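Local coordinates for protein alpha-14 giardin (Giardia lamblia, PDB 3CHJ) that may act as a calcium-regulated structural element that links the phospholipid bilayer to the underlying axoneme, at residues A[88-93]-A[105-110]; A[114-119]-A[150-155]; A[248-253]-A[266-271]; A[142-147]-A[187-192]. All coordinates share one frame; numbering follows the deposited sequence.

Contact 1 of 4, residues A[88-93]-A[105-110]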
loop_
_atom_site.group_PDB
_atom_site.type_symbol
_atom_site.label_atom_id
_atom_site.label_comp_id
_atom_site.label_asym_id
_atom_site.label_seq_id
_atom_site.Cartn_x
_atom_site.Cartn_y
_atom_site.Cartn_z
ATOM N N GLU A 88 1.165 -9.023 8.933
ATOM C CA GLU A 88 -0.197 -9.513 9.175
ATOM C C GLU A 88 -1.039 -9.514 7.899
ATOM O O GLU A 88 -1.843 -10.430 7.687
ATOM C CB GLU A 88 -0.894 -8.721 10.266
ATOM C CG GLU A 88 -0.205 -8.869 11.616
ATOM C CD GLU A 88 -0.888 -8.059 12.702
ATOM O OE1 GLU A 88 -1.941 -7.470 12.407
ATOM O OE2 GLU A 88 -0.370 -8.023 13.840
ATOM N N LEU A 89 -0.845 -8.506 7.050
ATOM C CA LEU A 89 -1.577 -8.469 5.773
ATOM C C LEU A 89 -1.155 -9.620 4.852
ATOM O O LEU A 89 -1.993 -10.258 4.240
ATOM C CB LEU A 89 -1.378 -7.134 5.044
ATOM C CG LEU A 89 -2.030 -5.933 5.737
ATOM C CD1 LEU A 89 -1.562 -4.623 5.085
ATOM C CD2 LEU A 89 -3.551 -6.030 5.664
ATOM N N ILE A 90 0.147 -9.876 4.765
ATOM C CA ILE A 90 0.644 -11.012 3.954
ATOM C C ILE A 90 0.141 -12.352 4.497
ATOM O O ILE A 90 -0.300 -13.203 3.734
ATOM C CB ILE A 90 2.183 -11.005 3.870
ATOM C CG1 ILE A 90 2.635 -9.780 3.088
ATOM C CG2 ILE A 90 2.705 -12.313 3.269
ATOM C CD1 ILE A 90 4.117 -9.513 3.261
ATOM N N ARG A 91 0.182 -12.515 5.815
ATOM C CA ARG A 91 -0.369 -13.705 6.459
ATOM C C ARG A 91 -1.866 -13.884 6.152
ATOM O O ARG A 91 -2.304 -14.984 5.769
ATOM C CB ARG A 91 -0.142 -13.614 7.959
ATOM C CG ARG A 91 -0.771 -14.759 8.754
ATOM C CD ARG A 91 -0.029 -16.088 8.604
ATOM N NE ARG A 91 -0.613 -17.080 9.519
ATOM C CZ ARG A 91 -0.082 -18.258 9.824
ATOM N NH1 ARG A 91 1.075 -18.643 9.313
ATOM N NH2 ARG A 91 -0.724 -19.062 10.664
ATOM N N GLY A 92 -2.636 -12.808 6.313
ATOM C CA GLY A 92 -4.073 -12.824 6.026
ATOM C C GLY A 92 -4.366 -13.214 4.589
ATOM O O GLY A 92 -5.366 -13.889 4.299
ATOM N N ALA A 93 -3.481 -12.813 3.677
ATOM C CA ALA A 93 -3.696 -13.047 2.255
ATOM C C ALA A 93 -3.308 -14.462 1.828
ATOM O O ALA A 93 -3.617 -14.871 0.711
ATOM C CB ALA A 93 -2.920 -12.018 1.424
ATOM N N VAL A 105 0.077 -8.042 -3.964
ATOM C CA VAL A 105 0.560 -7.002 -4.887
ATOM C C VAL A 105 0.595 -5.624 -4.219
ATOM O O VAL A 105 1.626 -4.930 -4.259
ATOM C CB VAL A 105 -0.279 -7.010 -6.172
ATOM C CG1 VAL A 105 0.022 -5.778 -7.086
ATOM C CG2 VAL A 105 -0.007 -8.342 -6.920
ATOM N N ASP A 106 -0.497 -5.263 -3.551
ATOM C CA ASP A 106 -0.591 -3.947 -2.916
ATOM C C ASP A 106 0.513 -3.752 -1.894
ATOM O O ASP A 106 1.052 -2.642 -1.759
ATOM C CB ASP A 106 -1.920 -3.797 -2.176
ATOM C CG ASP A 106 -3.107 -3.588 -3.107
ATOM O OD1 ASP A 106 -2.939 -3.337 -4.334
ATOM O OD2 ASP A 106 -4.231 -3.660 -2.565
ATOM N N VAL A 107 0.822 -4.809 -1.147
ATOM C CA VAL A 107 1.800 -4.702 -0.063
ATOM C C VAL A 107 3.209 -4.690 -0.622
ATOM O O VAL A 107 3.988 -3.756 -0.379
ATOM C CB VAL A 107 1.641 -5.850 0.951
ATOM C CG1 VAL A 107 2.803 -5.852 1.946
ATOM C CG2 VAL A 107 0.293 -5.728 1.675
ATOM N N LEU A 108 3.556 -5.716 -1.379
ATOM C CA LEU A 108 4.958 -5.913 -1.736
ATOM C C LEU A 108 5.493 -4.837 -2.659
ATOM O O LEU A 108 6.698 -4.546 -2.619
ATOM C CB LEU A 108 5.171 -7.304 -2.314
ATOM C CG LEU A 108 5.082 -8.380 -1.235
ATOM C CD1 LEU A 108 4.950 -9.768 -1.854
ATOM C CD2 LEU A 108 6.341 -8.305 -0.320
ATOM N N LEU A 109 4.617 -4.241 -3.472
ATOM C CA LEU A 109 5.074 -3.298 -4.504
ATOM C C LEU A 109 5.079 -1.847 -4.039
ATOM O O LEU A 109 5.436 -0.957 -4.811
ATOM C CB LEU A 109 4.292 -3.440 -5.805
ATOM C CG LEU A 109 4.381 -4.826 -6.442
ATOM C CD1 LEU A 109 3.611 -4.817 -7.766
ATOM C CD2 LEU A 109 5.849 -5.211 -6.639
ATOM N N THR A 110 4.691 -1.614 -2.790
ATOM C CA THR A 110 4.574 -0.214 -2.325
ATOM C C THR A 110 5.335 0.038 -1.038
ATOM O O THR A 110 5.042 0.995 -0.309
ATOM C CB THR A 110 3.131 0.240 -2.145
ATOM O OG1 THR A 110 2.544 -0.493 -1.058
ATOM C CG2 THR A 110 2.315 0.068 -3.425
#

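Contact 2 of 4, residues A[114-119]-A[150-155]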
loop_
_atom_site.group_PDB
_atom_site.type_symbol
_atom_site.label_atom_id
_atom_site.label_comp_id
_atom_site.label_asym_id
_atom_site.label_seq_id
_atom_site.Cartn_x
_atom_site.Cartn_y
_atom_site.Cartn_z
ATOM N N HIS A 114 14.453 -1.502 2.045
ATOM C CA HIS A 114 14.819 -1.702 3.457
ATOM C C HIS A 114 13.672 -2.302 4.277
ATOM O O HIS A 114 13.904 -3.109 5.182
ATOM C CB HIS A 114 15.393 -0.419 4.104
ATOM C CG HIS A 114 14.372 0.650 4.389
ATOM N ND1 HIS A 114 13.605 0.661 5.535
ATOM C CD2 HIS A 114 14.025 1.763 3.695
ATOM C CE1 HIS A 114 12.811 1.717 5.523
ATOM N NE2 HIS A 114 13.050 2.406 4.420
ATOM N N GLU A 115 12.440 -1.922 3.934
ATOM C CA GLU A 115 11.246 -2.407 4.627
ATOM C C GLU A 115 10.970 -3.861 4.240
ATOM O O GLU A 115 10.508 -4.631 5.057
ATOM C CB GLU A 115 10.027 -1.549 4.300
ATOM C CG GLU A 115 8.815 -1.803 5.234
ATOM C CD GLU A 115 8.977 -1.225 6.645
ATOM O OE1 GLU A 115 9.632 -0.175 6.799
ATOM O OE2 GLU A 115 8.432 -1.818 7.606
ATOM N N VAL A 116 11.248 -4.231 2.994
ATOM C CA VAL A 116 11.110 -5.647 2.605
ATOM C C VAL A 116 12.082 -6.492 3.422
ATOM O O VAL A 116 11.733 -7.561 3.929
ATOM C CB VAL A 116 11.368 -5.888 1.092
ATOM C CG1 VAL A 116 11.200 -7.360 0.760
ATOM C CG2 VAL A 116 10.395 -5.061 0.257
ATOM N N ARG A 117 13.304 -5.997 3.565
ATOM C CA ARG A 117 14.335 -6.708 4.333
ATOM C C ARG A 117 13.864 -6.921 5.777
ATOM O O ARG A 117 13.956 -8.023 6.329
ATOM C CB ARG A 117 15.629 -5.906 4.302
ATOM C CG ARG A 117 16.906 -6.734 4.145
ATOM C CD ARG A 117 18.126 -5.837 3.937
ATOM N NE ARG A 117 17.800 -4.665 3.129
ATOM C CZ ARG A 117 18.507 -3.539 3.086
ATOM N NH1 ARG A 117 19.612 -3.401 3.816
ATOM N NH2 ARG A 117 18.099 -2.540 2.316
ATOM N N GLU A 118 13.308 -5.870 6.367
ATOM C CA GLU A 118 12.839 -5.921 7.737
ATOM C C GLU A 118 11.702 -6.930 7.880
ATOM O O GLU A 118 11.669 -7.729 8.821
ATOM C CB GLU A 118 12.378 -4.529 8.180
ATOM C CG GLU A 118 11.823 -4.475 9.598
ATOM C CD GLU A 118 11.344 -3.076 10.028
ATOM O OE1 GLU A 118 11.039 -2.217 9.162
ATOM O OE2 GLU A 118 11.253 -2.852 11.255
ATOM N N ILE A 119 10.761 -6.916 6.943
ATOM C CA ILE A 119 9.634 -7.823 7.098
ATOM C C ILE A 119 9.936 -9.285 6.770
ATOM O O ILE A 119 9.249 -10.149 7.261
ATOM C CB ILE A 119 8.314 -7.320 6.422
ATOM C CG1 ILE A 119 8.431 -7.302 4.903
ATOM C CG2 ILE A 119 7.897 -5.947 7.013
ATOM C CD1 ILE A 119 7.083 -7.111 4.196
ATOM N N ASN A 150 7.472 -11.945 -6.604
ATOM C CA ASN A 150 8.486 -12.896 -6.132
ATOM C C ASN A 150 9.880 -12.274 -6.186
ATOM O O ASN A 150 10.699 -12.458 -5.251
ATOM C CB ASN A 150 8.476 -14.178 -6.972
ATOM C CG ASN A 150 7.274 -15.052 -6.698
ATOM O OD1 ASN A 150 6.698 -15.035 -5.592
ATOM N ND2 ASN A 150 6.886 -15.825 -7.691
ATOM N N ALA A 151 10.176 -11.551 -7.266
ATOM C CA ALA A 151 11.486 -10.915 -7.387
ATOM C C ALA A 151 11.680 -9.863 -6.293
ATOM O O ALA A 151 12.772 -9.696 -5.721
ATOM C CB ALA A 151 11.649 -10.299 -8.754
ATOM N N VAL A 152 10.638 -9.092 -6.035
ATOM C CA VAL A 152 10.703 -8.088 -4.991
ATOM C C VAL A 152 10.819 -8.730 -3.601
ATOM O O VAL A 152 11.619 -8.283 -2.767
ATOM C CB VAL A 152 9.474 -7.152 -5.073
ATOM C CG1 VAL A 152 9.347 -6.275 -3.834
ATOM C CG2 VAL A 152 9.567 -6.319 -6.343
ATOM N N ALA A 153 10.032 -9.778 -3.362
ATOM C CA ALA A 153 10.031 -10.433 -2.052
ATOM C C ALA A 153 11.398 -10.977 -1.654
ATOM O O ALA A 153 11.709 -10.978 -0.475
ATOM C CB ALA A 153 8.965 -11.540 -1.981
ATOM N N THR A 154 12.204 -11.420 -2.623
ATOM C CA THR A 154 13.491 -12.069 -2.322
ATOM C C THR A 154 14.728 -11.286 -2.754
ATOM O O THR A 154 15.854 -11.697 -2.446
ATOM C CB THR A 154 13.552 -13.466 -2.964
ATOM O OG1 THR A 154 13.425 -13.342 -4.388
ATOM C CG2 THR A 154 12.426 -14.342 -2.425
ATOM N N GLY A 155 14.544 -10.175 -3.462
ATOM C CA GLY A 155 15.682 -9.465 -4.062
ATOM C C GLY A 155 16.066 -8.157 -3.398
ATOM O O GLY A 155 15.695 -7.877 -2.264
#

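Contact 3 of 4, residues A[248-253]-A[266-271]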
loop_
_atom_site.group_PDB
_atom_site.type_symbol
_atom_site.label_atom_id
_atom_site.label_comp_id
_atom_site.label_asym_id
_atom_site.label_seq_id
_atom_site.Cartn_x
_atom_site.Cartn_y
_atom_site.Cartn_z
ATOM N N ALA A 248 -2.762 7.374 -4.738
ATOM C CA ALA A 248 -3.937 7.857 -5.473
ATOM C C ALA A 248 -4.471 6.833 -6.461
ATOM O O ALA A 248 -5.673 6.636 -6.568
ATOM C CB ALA A 248 -3.631 9.178 -6.186
ATOM N N PHE A 249 -3.554 6.177 -7.168
ATOM C CA PHE A 249 -3.927 5.129 -8.115
ATOM C C PHE A 249 -4.633 3.988 -7.400
ATOM O O PHE A 249 -5.712 3.575 -7.824
ATOM C CB PHE A 249 -2.663 4.630 -8.836
ATOM C CG PHE A 249 -2.878 3.396 -9.698
ATOM C CD1 PHE A 249 -3.806 3.403 -10.736
ATOM C CD2 PHE A 249 -2.151 2.228 -9.450
ATOM C CE1 PHE A 249 -3.998 2.258 -11.538
ATOM C CE2 PHE A 249 -2.342 1.064 -10.258
ATOM C CZ PHE A 249 -3.266 1.094 -11.279
ATOM N N SER A 250 -4.024 3.474 -6.332
ATOM C CA SER A 250 -4.639 2.324 -5.629
ATOM C C SER A 250 -6.002 2.695 -5.044
ATOM O O SER A 250 -6.953 1.889 -5.064
ATOM C CB SER A 250 -3.730 1.789 -4.530
ATOM O OG SER A 250 -2.482 1.332 -5.054
ATOM N N MET A 251 -6.107 3.919 -4.533
ATOM C CA MET A 251 -7.380 4.386 -3.975
ATOM C C MET A 251 -8.425 4.510 -5.088
ATOM O O MET A 251 -9.569 4.120 -4.900
ATOM C CB MET A 251 -7.214 5.710 -3.226
ATOM C CG MET A 251 -6.410 5.577 -1.908
ATOM S SD MET A 251 -7.173 4.509 -0.647
ATOM C CE MET A 251 -8.595 5.535 -0.160
ATOM N N ASN A 252 -8.035 5.026 -6.252
ATOM C CA ASN A 252 -8.980 5.122 -7.376
ATOM C C ASN A 252 -9.529 3.753 -7.786
ATOM O O ASN A 252 -10.742 3.588 -8.003
ATOM C CB ASN A 252 -8.346 5.839 -8.574
ATOM C CG ASN A 252 -9.331 6.009 -9.730
ATOM O OD1 ASN A 252 -10.254 6.833 -9.674
ATOM N ND2 ASN A 252 -9.138 5.227 -10.779
ATOM N N VAL A 253 -8.640 2.768 -7.864
ATOM C CA VAL A 253 -9.055 1.410 -8.247
ATOM C C VAL A 253 -9.985 0.837 -7.182
ATOM O O VAL A 253 -10.989 0.188 -7.517
ATOM C CB VAL A 253 -7.841 0.491 -8.503
ATOM C CG1 VAL A 253 -8.291 -0.951 -8.740
ATOM C CG2 VAL A 253 -7.038 0.995 -9.684
ATOM N N ASN A 266 -8.916 -0.029 3.328
ATOM C CA ASN A 266 -8.304 -0.027 4.662
ATOM C C ASN A 266 -6.795 -0.208 4.579
ATOM O O ASN A 266 -6.040 0.554 5.197
ATOM C CB ASN A 266 -8.910 -1.121 5.553
ATOM C CG ASN A 266 -10.301 -0.780 6.016
ATOM O OD1 ASN A 266 -10.778 0.347 5.809
ATOM N ND2 ASN A 266 -10.949 -1.731 6.692
ATOM N N ARG A 267 -6.350 -1.226 3.843
ATOM C CA ARG A 267 -4.912 -1.502 3.843
ATOM C C ARG A 267 -4.127 -0.392 3.138
ATOM O O ARG A 267 -3.037 -0.013 3.588
ATOM C CB ARG A 267 -4.592 -2.890 3.265
ATOM C CG ARG A 267 -4.908 -3.035 1.803
ATOM C CD ARG A 267 -4.391 -4.377 1.324
ATOM N NE ARG A 267 -4.859 -4.675 -0.025
ATOM C CZ ARG A 267 -5.858 -5.499 -0.307
ATOM N NH1 ARG A 267 -6.521 -6.133 0.669
ATOM N NH2 ARG A 267 -6.197 -5.686 -1.581
ATOM N N ILE A 268 -4.664 0.149 2.034
ATOM C CA ILE A 268 -3.955 1.215 1.344
ATOM C C ILE A 268 -3.874 2.445 2.253
ATOM O O ILE A 268 -2.817 3.046 2.386
ATOM C CB ILE A 268 -4.630 1.598 -0.003
ATOM C CG1 ILE A 268 -4.712 0.378 -0.949
ATOM C CG2 ILE A 268 -3.956 2.818 -0.613
ATOM C CD1 ILE A 268 -3.397 -0.042 -1.542
ATOM N N THR A 269 -4.980 2.765 2.929
ATOM C CA THR A 269 -5.015 3.914 3.822
ATOM C C THR A 269 -4.065 3.691 5.020
ATOM O O THR A 269 -3.207 4.528 5.302
ATOM C CB THR A 269 -6.466 4.205 4.266
ATOM O OG1 THR A 269 -7.259 4.428 3.088
ATOM C CG2 THR A 269 -6.508 5.419 5.207
ATOM N N ALA A 270 -4.184 2.563 5.714
ATOM C CA ALA A 270 -3.323 2.301 6.881
ATOM C C ALA A 270 -1.827 2.242 6.523
ATOM O O ALA A 270 -0.993 2.770 7.275
ATOM C CB ALA A 270 -3.770 1.003 7.563
ATOM N N MET A 271 -1.509 1.658 5.363
ATOM C CA MET A 271 -0.095 1.554 4.948
ATOM C C MET A 271 0.505 2.901 4.606
ATOM O O MET A 271 1.712 3.108 4.801
ATOM C CB MET A 271 0.096 0.601 3.762
ATOM C CG MET A 271 -0.134 -0.842 4.114
ATOM S SD MET A 271 0.379 -1.931 2.772
ATOM C CE MET A 271 -0.937 -1.721 1.592
#

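Contact 4 of 4, residues A[142-147]-A[187-192]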
loop_
_atom_site.group_PDB
_atom_site.type_symbol
_atom_site.label_atom_id
_atom_site.label_comp_id
_atom_site.label_asym_id
_atom_site.label_seq_id
_atom_site.Cartn_x
_atom_site.Cartn_y
_atom_site.Cartn_z
ATOM N N LYS A 142 4.276 -18.037 -12.784
ATOM C CA LYS A 142 3.879 -18.037 -14.203
ATOM C C LYS A 142 3.456 -16.625 -14.646
ATOM O O LYS A 142 3.938 -16.103 -15.664
ATOM C CB LYS A 142 2.745 -19.041 -14.440
ATOM C CG LYS A 142 2.108 -18.992 -15.828
ATOM C CD LYS A 142 1.056 -20.094 -15.952
ATOM C CE LYS A 142 0.310 -20.012 -17.280
ATOM N NZ LYS A 142 0.994 -20.820 -18.321
ATOM N N TYR A 143 2.549 -16.010 -13.888
ATOM C CA TYR A 143 2.042 -14.691 -14.253
ATOM C C TYR A 143 3.116 -13.650 -14.048
ATOM O O TYR A 143 3.929 -13.772 -13.124
ATOM C CB TYR A 143 0.799 -14.309 -13.439
ATOM C CG TYR A 143 -0.301 -15.298 -13.680
ATOM C CD1 TYR A 143 -0.658 -16.220 -12.706
ATOM C CD2 TYR A 143 -0.916 -15.353 -14.929
ATOM C CE1 TYR A 143 -1.644 -17.162 -12.936
ATOM C CE2 TYR A 143 -1.895 -16.305 -15.185
ATOM C CZ TYR A 143 -2.246 -17.194 -14.190
ATOM O OH TYR A 143 -3.219 -18.126 -14.447
ATOM N N MET A 144 3.120 -12.646 -14.912
ATOM C CA MET A 144 4.067 -11.528 -14.760
ATOM C C MET A 144 3.964 -10.816 -13.401
ATOM O O MET A 144 4.991 -10.475 -12.813
ATOM C CB MET A 144 3.946 -10.527 -15.920
ATOM C CG MET A 144 4.489 -11.107 -17.230
ATOM S SD MET A 144 6.269 -11.463 -17.185
ATOM C CE MET A 144 6.978 -9.824 -17.166
ATOM N N TRP A 145 2.751 -10.628 -12.876
ATOM C CA TRP A 145 2.587 -9.985 -11.552
ATOM C C TRP A 145 3.232 -10.857 -10.465
ATOM O O TRP A 145 3.756 -10.322 -9.489
ATOM C CB TRP A 145 1.121 -9.684 -11.198
ATOM C CG TRP A 145 0.239 -10.887 -11.082
ATOM C CD1 TRP A 145 -0.574 -11.390 -12.058
ATOM C CD2 TRP A 145 0.078 -11.750 -9.942
ATOM N NE1 TRP A 145 -1.234 -12.507 -11.598
ATOM C CE2 TRP A 145 -0.843 -12.757 -10.305
ATOM C CE3 TRP A 145 0.623 -11.769 -8.650
ATOM C CZ2 TRP A 145 -1.224 -13.775 -9.427
ATOM C CZ3 TRP A 145 0.228 -12.782 -7.772
ATOM C CH2 TRP A 145 -0.669 -13.779 -8.170
ATOM N N ALA A 146 3.167 -12.179 -10.640
ATOM C CA ALA A 146 3.743 -13.138 -9.690
ATOM C C ALA A 146 5.251 -13.130 -9.795
ATOM O O ALA A 146 5.921 -13.083 -8.767
ATOM C CB ALA A 146 3.148 -14.574 -9.924
ATOM N N LYS A 147 5.785 -13.120 -11.019
ATOM C CA LYS A 147 7.241 -13.027 -11.184
ATOM C C LYS A 147 7.737 -11.729 -10.527
ATOM O O LYS A 147 8.791 -11.704 -9.883
ATOM C CB LYS A 147 7.637 -13.030 -12.660
ATOM C CG LYS A 147 7.326 -14.327 -13.371
ATOM C CD LYS A 147 7.788 -14.274 -14.827
ATOM C CE LYS A 147 7.443 -15.540 -15.582
ATOM N NZ LYS A 147 8.213 -16.715 -15.090
ATOM N N SER A 187 12.580 -11.073 -18.776
ATOM C CA SER A 187 13.712 -10.595 -18.005
ATOM C C SER A 187 13.839 -9.072 -17.958
ATOM O O SER A 187 14.183 -8.519 -16.924
ATOM C CB SER A 187 15.014 -11.249 -18.497
ATOM O OG SER A 187 15.312 -10.847 -19.814
ATOM N N THR A 188 13.571 -8.392 -19.072
ATOM C CA THR A 188 13.635 -6.925 -19.110
ATOM C C THR A 188 12.643 -6.296 -18.124
ATOM O O THR A 188 12.984 -5.407 -17.326
ATOM C CB THR A 188 13.317 -6.429 -20.527
ATOM O OG1 THR A 188 14.261 -7.019 -21.444
ATOM C CG2 THR A 188 13.361 -4.919 -20.621
ATOM N N TRP A 189 11.406 -6.763 -18.194
ATOM C CA TRP A 189 10.373 -6.186 -17.345
ATOM C C TRP A 189 10.662 -6.414 -15.867
ATOM O O TRP A 189 10.470 -5.522 -15.037
ATOM C CB TRP A 189 9.020 -6.778 -17.685
ATOM C CG TRP A 189 8.385 -6.257 -18.960
ATOM C CD1 TRP A 189 8.136 -6.968 -20.098
ATOM C CD2 TRP A 189 7.882 -4.932 -19.196
ATOM N NE1 TRP A 189 7.493 -6.178 -21.028
ATOM C CE2 TRP A 189 7.363 -4.912 -20.514
ATOM C CE3 TRP A 189 7.844 -3.754 -18.430
ATOM C CZ2 TRP A 189 6.779 -3.758 -21.072
ATOM C CZ3 TRP A 189 7.279 -2.600 -18.981
ATOM C CH2 TRP A 189 6.759 -2.610 -20.301
ATOM N N ILE A 190 11.096 -7.624 -15.534
ATOM C CA ILE A 190 11.363 -7.948 -14.133
ATOM C C ILE A 190 12.595 -7.217 -13.605
ATOM O O ILE A 190 12.574 -6.665 -12.522
ATOM C CB ILE A 190 11.456 -9.481 -13.902
ATOM C CG1 ILE A 190 10.167 -10.173 -14.365
ATOM C CG2 ILE A 190 11.763 -9.798 -12.434
ATOM C CD1 ILE A 190 8.882 -9.703 -13.655
ATOM N N ARG A 191 13.662 -7.187 -14.400
ATOM C CA ARG A 191 14.868 -6.508 -13.971
ATOM C C ARG A 191 14.583 -5.033 -13.647
ATOM O O ARG A 191 14.964 -4.529 -12.593
ATOM C CB ARG A 191 15.971 -6.651 -15.029
ATOM C CG ARG A 191 17.244 -5.926 -14.639
ATOM C CD ARG A 191 18.415 -6.172 -15.602
ATOM N NE ARG A 191 18.169 -5.684 -16.957
ATOM C CZ ARG A 191 17.780 -6.442 -17.975
ATOM N NH1 ARG A 191 17.598 -7.739 -17.803
ATOM N NH2 ARG A 191 17.584 -5.902 -19.168
ATOM N N ILE A 192 13.878 -4.351 -14.551
ATOM C CA ILE A 192 13.632 -2.934 -14.340
ATOM C C ILE A 192 12.697 -2.724 -13.150
ATOM O O ILE A 192 13.008 -1.979 -12.209
ATOM C CB ILE A 192 13.050 -2.282 -15.597
ATOM C CG1 ILE A 192 14.094 -2.323 -16.741
ATOM C CG2 ILE A 192 12.655 -0.845 -15.292
ATOM C CD1 ILE A 192 13.508 -2.000 -18.115
#

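Contact 1 of 4, residues A[88-93]-A[105-110]
Val107 sets its two methyls against Leu89 and Ile90, joining two successive helices, 82-94 and 101-108, of the all-helical annexin fold. The backbones come nearest at Ile90 and Val107, whose CA atoms are 7.6 Å apart, and everything that meets between them is hydrocarbon. Val107 can serve two neighbours because it branches at CB: with CG1 anti to the backbone N (chi1 171°), CG2 stands beside that N, and the methyls diverge toward different partners. CG2 lies 4.0 Å from Leu89 CB and comes equally close to Leu89 CD1, while CG1 meets Ile90 CG1 at 4.1 Å and touches Ile90 CD1 too. Both partner chains run slantwise over the valine. The CB of Ile90 is not aimed at the facing helix; it is the extended ethyl branch, anti at chi2 (165°), that carries CD1 across, as far as a looser contact with Leu108 CD2 at 4.4 Å. Beta-branched and leucine side chains suit such a seam, since they fill a modest gap between helices with few flexible bonds. Ile90 also touches Tyr123 of helix 113-127. The neighbouring Asp106, buried and acidic, has its charge met by Arg264 and Arg267 through OD2, while OD1 is held by Tyr231. Where helix 101-108 runs out, a threonine hydroxyl folds back onto the last turn: Thr110 OG1 donates to Asp106 O at 2.7 Å, with a C=O...O angle of 168°.

Contact 2 of 4, residues A[114-119]-A[150-155]
One methyl of Val116, CG1, rests against the backbone carbonyls at the end of helix 144-154, 3.7 Å from Val152 O and 3.9 Å from Ala153 O. It reaches them because CG1 stands anti to the backbone N (chi1 -180°); the other methyl, CG2, meets Val152 CG1 at a slacker 4.4 Å. This is the close side of the contact. The CA atoms of Val116 and Ala153 are only 6.8 Å apart, a spacing that the small Ala153 permits: it turns its methyl away, onto Leu131 of helix 131-139, and offers just its backbone to the valine. Carbonyls at a helix C-terminus lack the amides that would bond them in mid-helix. Here Arg120, one residue beyond 114-119, supplies substitutes, with NE bonded to Ala153 O and NH2 to Gly155 O, so that the valine methyl and the guanidinium share one patch of backbone. The opposite character prevails at the outer margin, where His114, Arg117, Glu118 and Thr154 are exposed, polar residues that suit a solvent boundary and do not touch the facing segment. Thr154 is tied within its own helix instead: its OG1 and N both donate to Asn150 O, at 3.0 and 3.2 Å, arriving from opposite faces of the carbonyl plane. Gly155 is the first residue to leave helical geometry. The arrangement is a helix C-terminus whose last carbonyls lie against a packed helix, 113-127, and accept hydrogen bonds from its Arg120, within the all-helical annexin fold.

Contact 3 of 4, residues A[248-253]-A[266-271]
Segments 248-253 and 266-271 run nearly antiparallel, their axes 10.0 Å apart at an angle of 158°, with Met251 and Ile268 closest through their CA atoms at 7.1 Å. Ile268 is the middle of the seam and points its CB at the other helix. Its two branches part there: CD1 packs on Ser250 CB at 3.5 Å, and CG2 meets Met251 SD at 3.6 Å. The small serine lets the isoleucine tip come close to the opposing backbone, and its hydroxyl, although buried, is engaged by Tyr231 OH and Ala246 O. Met251 does not aim its CB at the facing helix, but folds at both chi2 (-63°) and chi3 (-70°), a hooked form that lays the thioether alongside Ile268, the two chains running past each other in opposite directions. Its methyl CE ends 3.7 Å from Thr269 OG1, where the methionine crosses the threonine at about a right angle. This is a van der Waals contact, CE being a methyl; the hydroxyl itself bonds Leu265 O and Trp311 NE1. A flexible thioether fits the uneven surface formed by Ile268 and Thr269. Such knitting of two consecutive antiparallel helices, buried near the centre of the molecule, belongs to the helical bundle of the fourth annexin repeat.

Contact 4 of 4, residues A[142-147]-A[187-192]
Tyr143 O receives two backbone amides at the start of helix 144-154: Lys147 N at 2.9 Å, and more weakly Ala146 N at 3.0 Å. Tyr143 holds the N-cap position; the bond from Lys147 closes the first turn of the helix, and Lys147 aims its CB at helix 186-195. There Lys147 CB lies 3.7 Å from Ile190 CD1, an aliphatic contact made by the root of the chain alone. The lysine then extends straight until chi4 (-67°) bends NZ round to Asp141 O, so that its methylene root packs while the ammonium reaches a polar acceptor. Met144 reaches further. Bent at chi2 and chi3 (-64° and -70°), it swings CE onto Trp189 CB at 3.7 Å and beside Ile190 CD1 at 4.0 Å, crossing the tryptophan at about a right angle and slanting against the isoleucine. Phe233 of helix 227-241 also packs on this methionine, while Phe225 touches both it and, edge-to-face, the Trp189 ring. The surroundings are those of an annexin calcium site, in which the ion is bound by Ala175, Thr178, Gly180, Glu185 and Glu224. The Trp189 side chain lies about 5 Å from the calcium ion. It belongs to the second shell, for its NE1 donates to Glu224 OE2, which would restrain the turn of that ligand's carboxylate, and its side chain also touches Ala175. At the head of the opposite helix, Trp145 N donates to Asp229 OD1.

Contacts 1, 2 and 4 touch one another, and contact 3 joins them through contact 1. Contacts 1 and 3, centres 12 Å apart, are fastened by a salt bridge, Asp106 OD2 to Arg267 NE at 2.8 Å. Contact 1 also meets contact 2, centres 11 Å apart, where Leu108 O approaches Val152 CG1 at 3.4 Å, and reaches contact 4 where Val105 CG2 lies 3.9 Å from Trp145 CE3. Contacts 2 and 4 share helix 144-154 and press together at Ala151 CB and Ile190 CG2, 3.7 Å apart. Of the four, contact 4 is the one at the calcium ion, about 5 Å from the Trp189 side chain. Contact 3 touches neither contact 2 nor contact 4, whose nearest atoms are about 9 and 11 Å away.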